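Local coordinates for glycosyl hydrolase (Streptomyces cattleya, PDB 7LR8), which is a family GH5 (subfamily 18) glycosidase of N-glycan degradation that binds, and probably hydrolyses, the core disaccharide Manβ1-4GlcNAc, at the interface of chains A and B. Coordinates in Å, arbitrary orientation; residue numbers count along the deposited sequence, not the author numbering. Chains: chain A/B, Uncharacterized protein ScGH5_18.

The interface of chains A and B. Residues chain A 66, 109, 114, 116; chain B 103, 314-315.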
# COMPACT_ATOMS: atom_id res chain seq x y z
N ARG A 66 -5.76 -10.64 -2.34
CA ARG A 66 -7.12 -10.92 -1.88
C ARG A 66 -7.27 -12.36 -1.38
O ARG A 66 -8.00 -12.60 -0.42
CB ARG A 66 -8.14 -10.63 -2.98
CG ARG A 66 -9.59 -10.90 -2.58
CD ARG A 66 -10.57 -10.29 -3.56
NE ARG A 66 -10.39 -10.70 -4.95
CZ ARG A 66 -11.00 -11.75 -5.52
NH1 ARG A 66 -11.82 -12.51 -4.80
NH2 ARG A 66 -10.82 -12.04 -6.81
N TRP A 109 -4.35 -4.55 -4.02
CA TRP A 109 -5.50 -5.07 -4.76
C TRP A 109 -6.79 -4.26 -4.52
O TRP A 109 -7.86 -4.66 -5.00
CB TRP A 109 -5.72 -6.57 -4.43
CG TRP A 109 -5.72 -6.96 -2.95
CD1 TRP A 109 -4.64 -7.24 -2.17
CD2 TRP A 109 -6.88 -7.13 -2.11
NE1 TRP A 109 -5.04 -7.57 -0.90
CE2 TRP A 109 -6.41 -7.50 -0.83
CE3 TRP A 109 -8.27 -7.00 -2.31
CZ2 TRP A 109 -7.27 -7.75 0.25
CZ3 TRP A 109 -9.12 -7.25 -1.24
CH2 TRP A 109 -8.61 -7.60 0.03
N HIS A 114 -6.57 -1.49 -9.58
CA HIS A 114 -7.49 -2.39 -8.90
C HIS A 114 -8.43 -1.63 -7.97
O HIS A 114 -8.96 -2.23 -7.02
CB HIS A 114 -6.71 -3.45 -8.11
CG HIS A 114 -5.91 -4.36 -8.99
ND1 HIS A 114 -6.41 -5.55 -9.48
CD2 HIS A 114 -4.64 -4.26 -9.46
CE1 HIS A 114 -5.49 -6.13 -10.22
NE2 HIS A 114 -4.40 -5.38 -10.22
N ARG A 116 -11.29 -0.52 -6.10
CA ARG A 116 -12.54 -1.22 -5.88
C ARG A 116 -13.04 -0.82 -4.50
O ARG A 116 -12.32 -0.99 -3.51
CB ARG A 116 -12.37 -2.74 -5.98
CG ARG A 116 -12.13 -3.22 -7.38
CD ARG A 116 -11.95 -4.74 -7.45
NE ARG A 116 -10.73 -5.19 -6.79
CZ ARG A 116 -10.37 -6.46 -6.71
NH1 ARG A 116 -11.16 -7.40 -7.26
NH2 ARG A 116 -9.24 -6.80 -6.10
N PHE B 103 -0.36 -4.43 -10.48
CA PHE B 103 -0.50 -3.88 -9.13
C PHE B 103 0.49 -2.75 -8.87
O PHE B 103 1.68 -2.85 -9.19
CB PHE B 103 -0.26 -4.98 -8.08
CG PHE B 103 -1.23 -6.11 -8.17
CD1 PHE B 103 -2.48 -6.02 -7.58
CD2 PHE B 103 -0.89 -7.28 -8.87
CE1 PHE B 103 -3.39 -7.07 -7.68
CE2 PHE B 103 -1.78 -8.33 -8.95
CZ PHE B 103 -3.04 -8.23 -8.36
N ALA B 314 -5.14 -14.02 -6.37
CA ALA B 314 -6.27 -13.54 -7.15
C ALA B 314 -5.93 -12.23 -7.87
O ALA B 314 -4.98 -11.53 -7.53
CB ALA B 314 -7.49 -13.34 -6.26
N ASP B 315 -6.75 -11.92 -8.87
CA ASP B 315 -6.95 -10.62 -9.49
C ASP B 315 -5.87 -10.23 -10.50
O ASP B 315 -5.97 -9.13 -11.07
CB ASP B 315 -7.07 -9.49 -8.46
CG ASP B 315 -8.32 -9.61 -7.61
OD1 ASP B 315 -9.41 -9.83 -8.17
OD2 ASP B 315 -8.20 -9.48 -6.37
O HOH W 1 -5.72 -9.73 -5.14
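The carboxylate of B:Asp315 is held between two arginines of the other subunit, A:Arg66 and A:Arg116, in paired salt bridges; chain A hides 68 Å² of the aspartate. A:Arg66 crosses it at about a right angle and binds side-on, giving NE to B:Asp315 OD2 (2.9 Å) and NH2 to OD1 with both oxygens close to its guanidinium plane. The NE bond reaches OD2 on the syn side, whereas NH2 meets OD1 from above the carboxylate plane. The A:Arg66 chain leaves with CG anti to the backbone N (chi1 -180°) and bends at chi3, which turns this NE-NH2 side toward the acid. A:Arg116 runs against the aspartate side chain from the opposing direction and binds end-on, its guanidinium turned 85° from the carboxylate. A:Arg116 NH2 lies 2.9 Å from B:Asp315 OD2 and NH1 3.1 Å from OD1, the latter reached from the face opposite A:Arg66 NH2. Each oxygen thus accepts from both arginines, an arrangement likely to favour the ionised acid. A:Arg116 NH2 also donates to the carbonyl O of A:Trp109 (2.8 Å), a second-shell bond that helps fix the rotation of its guanidinium. A water bridges the backbone N of A:Arg66 to OD2 of B:Asp315 and to the carbonyl O of B:Ala314, whose CB packs against A:Arg66 NH2 at 3.6 Å. Replacing B:Asp315 by an alanine would probably leave both arginine charges without their mate, A:Arg66 being the freer to turn because A:Arg116 keeps its bond to A:Trp109 O. Beside this cluster, A:His114 and B:Phe103 stack nearly parallel, planes 6° apart, with NE2 over the CD1-CE1 rim of the phenyl ring and the imidazole edge facing the backbone O of B:Asp315. The two-fold repeats the patch in a possibly biological dimer, joining loops and 3-10 turns 108-110 and 112-114 of one GH5 (β/α)8 barrel to strand 103-104, just after glycan-pocket residues, and the loop before helix 318-321 of the other.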